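Local coordinates for putative branched-chain amino acid transport system substrate-binding protein (PDB 3TX6) that binds 3-(4-hydroxyphenyl)pyruvic acid and probably delivers aromatic acids to an ABC transporter from the periplasm, at residues 80-85 / 98-103; 71-76 / 94-99; 88-93 / 109-114. One frame throughout, in Å; residues are numbered along the deposited sequence. Where two conformers were deposited one is given.

The three contacts build up one beta-alpha-beta unit and its neighbour in the sheet of a single lobe of a periplasmic binding protein. Along the chain come strand 72-75, helix 79-92, strand 96-98 and strand 112-114. Contact 2 pairs the first two strands, in parallel; contacts 1 and 3 fasten the two ends of the helix, its start to the loop 98-103 and its finish to the turn entering strand 112-114. Centres of contacts 2 and 3 lie about 8 Å apart, those of contacts 1 and 2 about 10 Å. Contact 1 faces the bound aromatic acid, whereas contact 3 sits farther out, so the unit runs from ligand cleft to lobe periphery.

Contact 1 (80-85 / 98-103); sequences PPTVAV and ALAPLP. With ENO (3-(4-hydroxy-phenyl)pyruvic acid), chain D.
T82 faces A100 and V83 faces L102 with 6.4 Å between the CA atoms of T82 and A100, as the start of helix 79-92 leans on the loop leaving strand 96-98. This is the ligand-side end of a beta-alpha-beta unit, the place where alpha/beta folds commonly build their binding sites. T82 carries the contact with two different branches. Its methyl, CG2, is anti to the backbone N and points at the end of strand 96-98 and the loop beyond, meeting A98 CB at 3.6 Å and L102 CD2 at 4.0 Å. The hydroxyl OG1 lies beside the backbone N instead. It is hydrogen-bonded to V78 O and to S76 N, which ties the first turn of the helix to the end of strand 72-75, and it also touches A100 CB at 3.3 Å. An alanine here would probably leave V78 O and S76 N without their hydroxyl partner and open a gap beside the methyl of A98 and the CD2 of L102. One residue on, V83 extends the seam with a single methyl: CG2 packs 4.1 Å from L102 CB, the two side chains crossing obliquely, and comes equally close to P103 CD. The same loop lines the ligand pocket through L99, A100 and P101, and polar groups such as R174, S199, Q282 and H286 complete it. The methyl of A100 bridges helix and ligand, touching T82 and, 3.5 Å away, the ligand keto oxygen O4. P101 reaches that same oxygen, its CD 3.2 Å from O4.

Contact 2 (71-76 / 94-99); sequences DVIMGS and VPHIAL
I73 and H96 are paired, as are M74 and I97, in the parallel register of strands 72-75 and 96-98, whose directions differ by only 15°. Three backbone bonds tie the strands: I73 N bonds P95 O at 2.9 Å, I97 N bonds I73 O at 2.8 Å, and G75 N bonds I97 O at 3.1 Å. M74 and I97 turn to the face covered by helix 282-304, where the methyl CE of M74, a selenomethionine, lies 3.6 Å from L99 CD1. I73 and H96 turn to the other face. There the imidazole of H96 reaches across to the partner strand edge-on. Its CB lies against I73 CG1, at 4.1 Å. CG is anti to the backbone N (chi1 169°), which sets it beside the carbonyl carbon, and it stands near I73 O. CD2 passes I73 O at the ring edge, 3.6 Å away, CE1 flanks G75 O, and NE2 at the far end donates to G75 O over 2.8 Å. That bond is nearly straight at the hydrogen (169°), and the acceptor lies close to the ring plane. ND1 is hydrogen-bonded to S112 OG of the neighbouring strand, while V85 and A89 of helix 79-92 pack on the side chain. G75 O receives more than the histidine: L99 N makes a weak bond at 3.4 Å, and A98 CA approaches as a CA-H donor. The peptide that follows is cis, and G75 has backbone angles at which a CB would collide with the preceding carbonyl oxygen. The imidazole adds a side-chain bond beside the backbone pairing. Because NE2 carries the hydrogen given to G75 O, a neutral ring would probably leave ND1 as the acceptor from S112.

Contact 3 (88-93 / 109-114); sequences VANEAQ and AKWSVA
N90 and W111 each set CG anti to the carbonyl carbon (chi1 -78° and -66°), and the carboxamide of N90 lies beside the indole and backbone of W111. The site is the far end of helix 79-92 in the Rossmann-like lobe, where it meets the turn entering strand 112-114, an outermost strand of the sheet. N90 OD1 accepts the backbone N-H of W111 at 3.0 Å, the donor lying off the carbonyl plane. The same oxygen touches the indole edge at CD1, 3.4 Å away. N90 ND2 is hydrogen-bonded to S86 O and R108 O, so both ends of the amide are engaged and its rotation is probably fixed. Q93, the first residue beyond the helix, has a positive phi of 65°. Its CA sits over the five-membered ring of W111, 3.7 Å from the centroid, as a CH-pi contact, and its CB meets CZ2 at 3.6 Å. P95 and residues of helix 310-322, among them E314 and R317, pack on the indole as well, so the ring system touches both the end of helix 79-92 and helix 310-322. Beside the indole N-H, one water accepts from three donors: Q93 NE2 at 2.7 Å, W111 NE1 at 2.9 Å and, weakly, K110 NZ at 3.2 Å.

Contact 1 (80-85 / 98-103)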
ATOM      1  N   PRO A  80       0.101  -7.832   8.463  1.00 14.99           N
ATOM      2  CA  PRO A  80       0.082  -9.185   9.054  1.00 15.82           C
ATOM      3  C   PRO A  80      -0.638 -10.250   8.183  1.00 15.69           C
ATOM      4  O   PRO A  80      -0.077 -11.316   7.942  1.00 16.39           O
ATOM      5  CB  PRO A  80      -0.572  -8.958  10.441  1.00 20.78           C
ATOM      6  CG  PRO A  80      -0.143  -7.549  10.764  1.00 19.70           C
ATOM      7  CD  PRO A  80      -0.318  -6.833   9.442  1.00 17.22           C
ATOM      8  N   PRO A  81      -1.836  -9.962   7.682  1.00 14.57           N
ATOM      9  CA  PRO A  81      -2.453 -10.988   6.813  1.00 14.40           C
ATOM     10  C   PRO A  81      -1.711 -11.153   5.453  1.00 13.57           C
ATOM     11  O   PRO A  81      -1.822 -12.196   4.797  1.00 14.72           O
ATOM     12  CB  PRO A  81      -3.869 -10.465   6.623  1.00 15.12           C
ATOM     13  CG  PRO A  81      -3.789  -9.006   6.874  1.00 15.53           C
ATOM     14  CD  PRO A  81      -2.740  -8.854   7.951  1.00 15.97           C
ATOM     15  N   THR A  82      -1.018 -10.104   4.987  1.00 12.71           N
ATOM     16  CA  THR A  82      -0.297 -10.142   3.710  1.00 12.82           C
ATOM     17  C   THR A  82       0.902 -11.090   3.822  1.00 13.57           C
ATOM     18  O   THR A  82       1.192 -11.876   2.880  1.00 13.72           O
ATOM     19  CB  THR A  82       0.147  -8.735   3.281  1.00 12.82           C
ATOM     20  OG1 THR A  82      -1.009  -7.931   3.109  1.00 12.87           O
ATOM     21  CG2 THR A  82       0.925  -8.726   1.950  1.00 14.07           C
ATOM     22  N   VAL A  83       1.576 -11.071   4.974  1.00 14.70           N
ATOM     23  CA  VAL A  83       2.618 -12.055   5.249  1.00 14.31           C
ATOM     24  C   VAL A  83       2.056 -13.482   5.151  1.00 15.54           C
ATOM     25  O   VAL A  83       2.657 -14.358   4.505  1.00 16.47           O
ATOM     26  CB  VAL A  83       3.320 -11.781   6.585  1.00 14.46           C
ATOM     27  CG1 VAL A  83       4.199 -12.968   7.001  1.00 16.80           C
ATOM     28  CG2 VAL A  83       4.155 -10.470   6.505  1.00 16.79           C
ATOM     29  N   ALA A  84       0.886 -13.688   5.729  1.00 14.50           N
ATOM     30  CA  ALA A  84       0.207 -14.970   5.672  1.00 15.13           C
ATOM     31  C   ALA A  84      -0.096 -15.423   4.243  1.00 14.19           C
ATOM     32  O   ALA A  84       0.115 -16.607   3.902  1.00 15.50           O
ATOM     33  CB  ALA A  84      -1.069 -14.960   6.513  1.00 17.05           C
ATOM     34  N   VAL A  85      -0.611 -14.520   3.415  1.00 12.67           N
ATOM     35  CA  VAL A  85      -0.892 -14.852   2.043  1.00 12.28           C
ATOM     36  C   VAL A  85       0.384 -15.253   1.324  1.00 12.94           C
ATOM     37  O   VAL A  85       0.398 -16.212   0.573  1.00 13.87           O
ATOM     38  CB  VAL A  85      -1.604 -13.694   1.324  1.00 12.40           C
ATOM     39  CG1 VAL A  85      -1.790 -14.014  -0.164  1.00 14.28           C
ATOM     40  CG2 VAL A  85      -2.973 -13.385   1.979  1.00 13.62           C
ATOM     41  N   ALA A  98       0.860  -8.680  -3.597  1.00 12.69           N
ATOM     42  CA  ALA A  98       0.571  -8.110  -2.293  1.00 13.49           C
ATOM     43  C   ALA A  98      -0.059  -6.733  -2.443  1.00 12.07           C
ATOM     44  O   ALA A  98       0.427  -5.921  -3.234  1.00 12.73           O
ATOM     45  CB  ALA A  98       1.837  -8.069  -1.425  1.00 15.41           C
ATOM     46  N   LEU A  99      -1.046  -6.452  -1.579  1.00 12.34           N
ATOM     47  CA  LEU A  99      -1.724  -5.150  -1.557  1.00 13.24           C
ATOM     48  C   LEU A  99      -1.380  -4.319  -0.288  1.00 12.74           C
ATOM     49  O   LEU A  99      -1.946  -3.246  -0.093  1.00 15.31           O
ATOM     50  CB  LEU A  99      -3.230  -5.326  -1.752  1.00 15.43           C
ATOM     51  CG  LEU A  99      -3.688  -6.050  -3.018  1.00 14.20           C
ATOM     52  CD1 LEU A  99      -5.235  -6.144  -3.086  1.00 14.56           C
ATOM     53  CD2 LEU A  99      -3.119  -5.456  -4.320  1.00 14.32           C
ATOM     54  N   ALA A 100      -0.424  -4.804   0.508  1.00 13.44           N
ATOM     55  CA  ALA A 100       0.159  -4.106   1.653  1.00 13.85           C
ATOM     56  C   ALA A 100       1.643  -4.334   1.607  1.00 14.39           C
ATOM     57  O   ALA A 100       2.076  -5.320   1.061  1.00 15.55           O
ATOM     58  CB  ALA A 100      -0.376  -4.648   2.966  1.00 14.94           C
ATOM     59  N   PRO A 101       2.420  -3.335   2.053  1.00 14.87           N
ATOM     60  CA  PRO A 101       3.851  -3.566   2.083  1.00 17.33           C
ATOM     61  C   PRO A 101       4.091  -4.743   3.078  1.00 21.69           C
ATOM     62  O   PRO A 101       3.284  -5.038   3.983  1.00 22.74           O
ATOM     63  CB  PRO A 101       4.435  -2.213   2.445  1.00 21.36           C
ATOM     64  CG  PRO A 101       3.358  -1.428   3.024  1.00 17.62           C
ATOM     65  CD  PRO A 101       2.044  -2.059   2.666  1.00 15.77           C
ATOM     66  N   LEU A 102       5.075  -5.526   2.794  1.00 20.33           N
ATOM     67  CA  LEU A 102       5.479  -6.552   3.703  1.00 17.99           C
ATOM     68  C   LEU A 102       6.987  -6.720   3.535  1.00 19.62           C
ATOM     69  O   LEU A 102       7.551  -6.341   2.481  1.00 20.47           O
ATOM     70  CB  LEU A 102       4.755  -7.879   3.373  1.00 16.72           C
ATOM     71  CG  LEU A 102       5.226  -8.674   2.182  1.00 16.66           C
ATOM     72  CD1 LEU A 102       4.768 -10.127   2.298  1.00 15.24           C
ATOM     73  CD2 LEU A 102       4.719  -7.992   0.915  1.00 17.77           C
ATOM     74  N   PRO A 103       7.624  -7.287   4.559  1.00 19.91           N
ATOM     75  CA  PRO A 103       9.011  -7.677   4.415  1.00 21.19           C
ATOM     76  C   PRO A 103       9.113  -8.860   3.442  1.00 19.34           C
ATOM     77  O   PRO A 103       8.652  -9.975   3.750  1.00 19.91           O
ATOM     78  CB  PRO A 103       9.414  -8.096   5.840  1.00 24.90           C
ATOM     79  CG  PRO A 103       8.308  -7.643   6.733  1.00 29.38           C
ATOM     80  CD  PRO A 103       7.088  -7.604   5.900  1.00 22.10           C
TER
HETATM   81  O4  ENO D 386       0.475  -2.342   5.436  1.00 19.20           O
HETATM   82  C9  ENO D 386      -1.263  -0.486   3.163  1.00 16.67           C
HETATM   83  C8  ENO D 386      -1.036  -0.027   1.882  1.00 17.51           C
HETATM   84  C7  ENO D 386      -0.120   1.008   1.635  1.00 17.59           C
HETATM   85  C6  ENO D 386       0.623   1.492   2.694  1.00 16.77           C
HETATM   86  C5  ENO D 386       0.392   1.052   3.994  1.00 18.95           C
HETATM   87  C4  ENO D 386      -0.550   0.040   4.246  1.00 16.72           C
HETATM   88  O3  ENO D 386       0.087   1.412   0.322  1.00 25.70           O
HETATM   89  C3  ENO D 386      -0.860  -0.398   5.649  1.00 20.31           C
HETATM   90  C2  ENO D 386      -0.196  -1.610   6.182  1.00 19.53           C
HETATM   91  C1  ENO D 386      -0.471  -1.965   7.567  1.00 19.53           C
HETATM   92  O2  ENO D 386       0.040  -3.015   8.008  1.00 18.36           O
HETATM   93  O1  ENO D 386      -1.198  -1.227   8.297  1.00 20.01           O

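Contact 2 (71-76 / 94-99)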
ATOM      1  N   ASP A  71      -4.878 -19.017 -10.653  1.00 13.00           N
ATOM      2  CA  ASP A  71      -3.623 -18.689 -11.331  1.00 14.24           C
ATOM      3  C   ASP A  71      -2.819 -17.635 -10.607  1.00 13.84           C
ATOM      4  O   ASP A  71      -1.620 -17.608 -10.715  1.00 15.09           O
ATOM      5  CB  ASP A  71      -3.983 -18.221 -12.726  1.00 14.32           C
ATOM      6  CG  ASP A  71      -4.683 -19.314 -13.526  1.00 16.27           C
ATOM      7  OD1 ASP A  71      -4.100 -20.365 -13.764  1.00 17.70           O
ATOM      8  OD2 ASP A  71      -5.862 -19.096 -13.899  1.00 15.90           O
ATOM      9  N   VAL A  72      -3.523 -16.705  -9.954  1.00 13.20           N
ATOM     10  CA  VAL A  72      -2.913 -15.580  -9.215  1.00 13.26           C
ATOM     11  C   VAL A  72      -3.717 -15.343  -7.954  1.00 13.37           C
ATOM     12  O   VAL A  72      -4.960 -15.464  -7.988  1.00 14.53           O
ATOM     13  CB  VAL A  72      -2.935 -14.267 -10.070  1.00 15.03           C
ATOM     14  CG1 VAL A  72      -2.279 -13.096  -9.368  1.00 15.21           C
ATOM     15  CG2 VAL A  72      -2.264 -14.512 -11.429  1.00 15.92           C
ATOM     16  N   ILE A  73      -3.030 -14.974  -6.873  1.00 13.31           N
ATOM     17  CA  ILE A  73      -3.692 -14.546  -5.650  1.00 13.44           C
ATOM     18  C   ILE A  73      -3.218 -13.154  -5.265  1.00 12.75           C
ATOM     19  O   ILE A  73      -2.086 -12.757  -5.570  1.00 14.64           O
ATOM     20  CB  ILE A  73      -3.571 -15.592  -4.519  1.00 14.67           C
ATOM     21  CG1 ILE A  73      -2.197 -15.784  -4.020  1.00 17.80           C
ATOM     22  CG2 ILE A  73      -4.202 -16.889  -4.947  1.00 16.09           C
ATOM     23  CD1 ILE A  73      -2.123 -16.731  -2.812  1.00 21.02           C
HETATM   24  N   MSE A  74      -4.119 -12.395  -4.651  0.50 13.08           N
HETATM   25  CA  MSE A  74      -3.855 -11.014  -4.284  0.50 12.04           C
HETATM   26  C   MSE A  74      -4.294 -10.776  -2.852  0.50 12.36           C
HETATM   27  O   MSE A  74      -5.227 -11.375  -2.351  0.50 13.13           O
HETATM   28  CB  MSE A  74      -4.657 -10.029  -5.149  0.50 12.58           C
HETATM   29  CG  MSE A  74      -4.487 -10.274  -6.635  0.50 15.64           C
HETATM   30 SE   MSE A  74      -5.505  -9.009  -7.700  0.50 19.80          SE
HETATM   31  CE  MSE A  74      -5.609  -7.599  -6.382  0.50 14.16           C
ATOM     32  N   GLY A  75      -3.580  -9.885  -2.182  1.00 13.18           N
ATOM     33  CA  GLY A  75      -3.988  -9.417  -0.872  1.00 14.27           C
ATOM     34  C   GLY A  75      -2.803  -9.335   0.061  1.00 12.82           C
ATOM     35  O   GLY A  75      -1.648  -9.565  -0.345  1.00 12.52           O
ATOM     36  N   SER A  76      -3.021  -9.000   1.321  1.00 12.58           N
ATOM     37  CA  SER A  76      -4.267  -8.523   1.886  1.00 13.18           C
ATOM     38  C   SER A  76      -4.111  -6.987   2.006  1.00 12.89           C
ATOM     39  O   SER A  76      -3.329  -6.398   1.301  1.00 14.21           O
ATOM     40  CB  SER A  76      -4.516  -9.240   3.245  1.00 14.01           C
ATOM     41  OG  SER A  76      -5.678  -8.761   3.920  1.00 14.49           O
ATOM     42  N   VAL A  94       2.115 -20.280  -6.368  1.00 13.54           N
ATOM     43  CA  VAL A  94       1.152 -19.462  -7.069  1.00 14.38           C
ATOM     44  C   VAL A  94       1.606 -17.990  -6.981  1.00 13.36           C
ATOM     45  O   VAL A  94       1.925 -17.510  -5.924  1.00 12.38           O
ATOM     46  CB  VAL A  94      -0.250 -19.608  -6.456  1.00 14.21           C
ATOM     47  CG1 VAL A  94      -1.264 -18.711  -7.222  1.00 15.06           C
ATOM     48  CG2 VAL A  94      -0.689 -21.073  -6.459  1.00 17.15           C
ATOM     49  N   PRO A  95       1.592 -17.270  -8.123  1.00 12.66           N
ATOM     50  CA  PRO A  95       1.925 -15.851  -8.066  1.00 11.24           C
ATOM     51  C   PRO A  95       1.033 -15.111  -7.089  1.00 12.29           C
ATOM     52  O   PRO A  95      -0.200 -15.267  -7.096  1.00 12.88           O
ATOM     53  CB  PRO A  95       1.693 -15.366  -9.496  1.00 13.32           C
ATOM     54  CG  PRO A  95       1.944 -16.613 -10.333  1.00 14.65           C
ATOM     55  CD  PRO A  95       1.410 -17.740  -9.510  1.00 13.83           C
ATOM     56  N   HIS A  96       1.664 -14.247  -6.308  1.00 12.28           N
ATOM     57  CA  HIS A  96       0.988 -13.436  -5.311  1.00 11.90           C
ATOM     58  C   HIS A  96       1.310 -11.993  -5.522  1.00 11.88           C
ATOM     59  O   HIS A  96       2.485 -11.599  -5.519  1.00 12.22           O
ATOM     60  CB  HIS A  96       1.470 -13.898  -3.920  1.00 11.09           C
ATOM     61  CG  HIS A  96       1.065 -12.973  -2.814  1.00 12.14           C
ATOM     62  ND1 HIS A  96       1.887 -12.679  -1.760  1.00 12.16           N
ATOM     63  CD2 HIS A  96      -0.129 -12.264  -2.603  1.00 13.45           C
ATOM     64  CE1 HIS A  96       1.250 -11.815  -0.946  1.00 14.01           C
ATOM     65  NE2 HIS A  96       0.024 -11.554  -1.462  1.00 13.39           N
ATOM     66  N   ILE A  97       0.270 -11.171  -5.704  1.00 13.11           N
ATOM     67  CA  ILE A  97       0.450  -9.728  -5.750  1.00 12.10           C
ATOM     68  C   ILE A  97      -0.077  -9.131  -4.431  1.00 13.20           C
ATOM     69  O   ILE A  97      -1.295  -9.167  -4.140  1.00 12.15           O
ATOM     70  CB  ILE A  97      -0.273  -9.086  -6.954  1.00 12.05           C
ATOM     71  CG1 ILE A  97       0.281  -9.624  -8.260  1.00 13.46           C
ATOM     72  CG2 ILE A  97      -0.092  -7.599  -6.903  1.00 14.00           C
ATOM     73  CD1 ILE A  97      -0.469  -9.196  -9.530  1.00 14.66           C
ATOM     74  N   ALA A  98       0.860  -8.680  -3.597  1.00 12.69           N
ATOM     75  CA  ALA A  98       0.571  -8.110  -2.293  1.00 13.49           C
ATOM     76  C   ALA A  98      -0.059  -6.733  -2.443  1.00 12.07           C
ATOM     77  O   ALA A  98       0.427  -5.921  -3.234  1.00 12.73           O
ATOM     78  CB  ALA A  98       1.837  -8.069  -1.425  1.00 15.41           C
ATOM     79  N   LEU A  99      -1.046  -6.452  -1.579  1.00 12.34           N
ATOM     80  CA  LEU A  99      -1.724  -5.150  -1.557  1.00 13.24           C
ATOM     81  C   LEU A  99      -1.380  -4.319  -0.288  1.00 12.74           C
ATOM     82  O   LEU A  99      -1.946  -3.246  -0.093  1.00 15.31           O
ATOM     83  CB  LEU A  99      -3.230  -5.326  -1.752  1.00 15.43           C
ATOM     84  CG  LEU A  99      -3.688  -6.050  -3.018  1.00 14.20           C
ATOM     85  CD1 LEU A  99      -5.235  -6.144  -3.086  1.00 14.56           C
ATOM     86  CD2 LEU A  99      -3.119  -5.456  -4.320  1.00 14.32           C
TER

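Contact 3 (88-93 / 109-114)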
ATOM      1  N   VAL A  88       1.425 -18.785   2.072  1.00 14.68           N
ATOM      2  CA  VAL A  88       0.620 -19.753   1.334  1.00 13.61           C
ATOM      3  C   VAL A  88       1.046 -19.815  -0.149  1.00 15.06           C
ATOM      4  O   VAL A  88       1.222 -20.900  -0.716  1.00 15.15           O
ATOM      5  CB  VAL A  88      -0.881 -19.469   1.473  1.00 15.51           C
ATOM      6  CG1 VAL A  88      -1.702 -20.414   0.566  1.00 16.64           C
ATOM      7  CG2 VAL A  88      -1.306 -19.624   2.934  1.00 17.70           C
ATOM      8  N   ALA A  89       1.208 -18.635  -0.754  1.00 13.15           N
ATOM      9  CA  ALA A  89       1.540 -18.491  -2.152  1.00 13.39           C
ATOM     10  C   ALA A  89       2.845 -19.180  -2.466  1.00 13.18           C
ATOM     11  O   ALA A  89       2.963 -19.857  -3.491  1.00 15.38           O
ATOM     12  CB  ALA A  89       1.594 -17.027  -2.580  1.00 16.06           C
ATOM     13  N   ASN A  90       3.840 -18.983  -1.607  1.00 13.33           N
ATOM     14  CA  ASN A  90       5.134 -19.571  -1.854  1.00 15.71           C
ATOM     15  C   ASN A  90       5.173 -21.079  -1.655  1.00 15.78           C
ATOM     16  O   ASN A  90       5.944 -21.776  -2.323  1.00 18.89           O
ATOM     17  CB  ASN A  90       6.239 -18.893  -1.064  1.00 16.49           C
ATOM     18  CG  ASN A  90       6.664 -17.579  -1.696  1.00 12.26           C
ATOM     19  OD1 ASN A  90       7.537 -17.558  -2.559  1.00 15.73           O
ATOM     20  ND2 ASN A  90       5.988 -16.469  -1.317  1.00 13.80           N
ATOM     21  N   GLU A  91       4.337 -21.592  -0.783  1.00 14.98           N
ATOM     22  CA  GLU A  91       4.244 -23.045  -0.566  1.00 15.60           C
ATOM     23  C   GLU A  91       3.478 -23.734  -1.700  1.00 14.06           C
ATOM     24  O   GLU A  91       3.914 -24.783  -2.213  1.00 16.72           O
ATOM     25  CB  GLU A  91       3.565 -23.285   0.783  1.00 14.67           C
ATOM     26  CG  GLU A  91       3.677 -24.728   1.263  1.00 14.43           C
ATOM     27  CD  GLU A  91       2.595 -25.666   0.824  1.00 14.25           C
ATOM     28  OE1 GLU A  91       1.660 -25.239   0.127  1.00 16.19           O
ATOM     29  OE2 GLU A  91       2.681 -26.866   1.188  1.00 17.92           O
ATOM     30  N   ALA A  92       2.408 -23.077  -2.164  1.00 14.09           N
ATOM     31  CA  ALA A  92       1.558 -23.618  -3.207  1.00 15.43           C
ATOM     32  C   ALA A  92       2.126 -23.344  -4.635  1.00 14.06           C
ATOM     33  O   ALA A  92       1.626 -23.894  -5.627  1.00 17.19           O
ATOM     34  CB  ALA A  92       0.144 -23.054  -3.108  1.00 16.20           C
ATOM     35  N   GLN A  93       3.089 -22.445  -4.725  1.00 13.84           N
ATOM     36  CA  GLN A  93       3.695 -22.036  -5.985  1.00 13.27           C
ATOM     37  C   GLN A  93       2.729 -21.313  -6.917  1.00 14.52           C
ATOM     38  O   GLN A  93       2.525 -21.702  -8.075  1.00 14.29           O
ATOM     39  CB  GLN A  93       4.381 -23.246  -6.679  1.00 13.75           C
ATOM     40  CG  GLN A  93       5.340 -23.998  -5.753  1.00 15.11           C
ATOM     41  CD  GLN A  93       6.020 -25.103  -6.509  1.00 16.04           C
ATOM     42  OE1 GLN A  93       5.467 -26.228  -6.674  1.00 22.49           O
ATOM     43  NE2 GLN A  93       7.187 -24.801  -7.011  1.00 16.63           N
ATOM     44  N   ALA A 109      10.226 -14.272  -1.670  1.00 16.41           N
ATOM     45  CA  ALA A 109      10.495 -13.514  -2.899  1.00 15.31           C
ATOM     46  C   ALA A 109      10.155 -14.245  -4.171  1.00 15.52           C
ATOM     47  O   ALA A 109       9.867 -13.600  -5.174  1.00 17.93           O
ATOM     48  CB  ALA A 109      11.943 -13.044  -2.988  1.00 18.95           C
ATOM     49  N   LYS A 110      10.217 -15.569  -4.180  1.00 15.17           N
ATOM     50  CA  LYS A 110      10.033 -16.256  -5.450  1.00 15.41           C
ATOM     51  C   LYS A 110       8.651 -16.008  -6.032  1.00 14.32           C
ATOM     52  O   LYS A 110       8.546 -15.724  -7.192  1.00 16.39           O
ATOM     53  CB  LYS A 110      10.277 -17.745  -5.309  1.00 17.03           C
ATOM     54  CG  LYS A 110      10.214 -18.464  -6.648  1.00 17.90           C
ATOM     55  CD  LYS A 110      10.710 -19.893  -6.588  1.00 18.80           C
ATOM     56  CE  LYS A 110      10.473 -20.618  -7.923  1.00 21.23           C
ATOM     57  NZ  LYS A 110      11.008 -22.008  -8.061  1.00 27.14           N
ATOM     58  N   TRP A 111       7.603 -16.111  -5.210  1.00 13.13           N
ATOM     59  CA  TRP A 111       6.220 -16.037  -5.717  1.00 13.55           C
ATOM     60  C   TRP A 111       5.488 -14.759  -5.405  1.00 13.57           C
ATOM     61  O   TRP A 111       4.419 -14.568  -5.941  1.00 14.53           O
ATOM     62  CB  TRP A 111       5.426 -17.251  -5.286  1.00 13.64           C
ATOM     63  CG  TRP A 111       5.945 -18.497  -5.918  1.00 12.73           C
ATOM     64  CD1 TRP A 111       6.818 -19.423  -5.366  1.00 12.78           C
ATOM     65  CD2 TRP A 111       5.660 -18.962  -7.259  1.00 13.23           C
ATOM     66  NE1 TRP A 111       7.057 -20.418  -6.275  1.00 12.27           N
ATOM     67  CE2 TRP A 111       6.426 -20.169  -7.448  1.00 13.33           C
ATOM     68  CE3 TRP A 111       4.890 -18.479  -8.303  1.00 13.49           C
ATOM     69  CZ2 TRP A 111       6.372 -20.897  -8.635  1.00 14.14           C
ATOM     70  CZ3 TRP A 111       4.834 -19.217  -9.501  1.00 14.12           C
ATOM     71  CH2 TRP A 111       5.586 -20.394  -9.662  1.00 13.82           C
ATOM     72  N   SER A 112       6.063 -13.855  -4.585  1.00 12.12           N
ATOM     73  CA  SER A 112       5.391 -12.609  -4.202  1.00 12.08           C
ATOM     74  C   SER A 112       6.072 -11.380  -4.788  1.00 12.59           C
ATOM     75  O   SER A 112       7.282 -11.264  -4.769  1.00 14.49           O
ATOM     76  CB  SER A 112       5.351 -12.423  -2.674  1.00 12.77           C
ATOM     77  OG  SER A 112       4.580 -13.440  -2.038  1.00 13.50           O
ATOM     78  N   VAL A 113       5.226 -10.482  -5.287  1.00 12.38           N
ATOM     79  CA  VAL A 113       5.588  -9.107  -5.562  1.00 13.02           C
ATOM     80  C   VAL A 113       4.624  -8.209  -4.773  1.00 12.40           C
ATOM     81  O   VAL A 113       3.594  -8.674  -4.295  1.00 13.31           O
ATOM     82  CB  VAL A 113       5.512  -8.766  -7.059  1.00 13.18           C
ATOM     83  CG1 VAL A 113       6.554  -9.568  -7.843  1.00 14.90           C
ATOM     84  CG2 VAL A 113       4.116  -8.941  -7.654  1.00 14.16           C
ATOM     85  N   ALA A 114       4.939  -6.922  -4.699  1.00 13.20           N
ATOM     86  CA  ALA A 114       4.106  -5.961  -3.953  1.00 11.99           C
ATOM     87  C   ALA A 114       3.717  -4.742  -4.785  1.00 14.35           C
ATOM     88  O   ALA A 114       4.548  -4.172  -5.457  1.00 15.62           O
ATOM     89  CB  ALA A 114       4.786  -5.541  -2.676  1.00 15.15           C
TER
HETATM   90  O   HOH W   1       8.682 -22.808  -5.989  1.00 21.72           O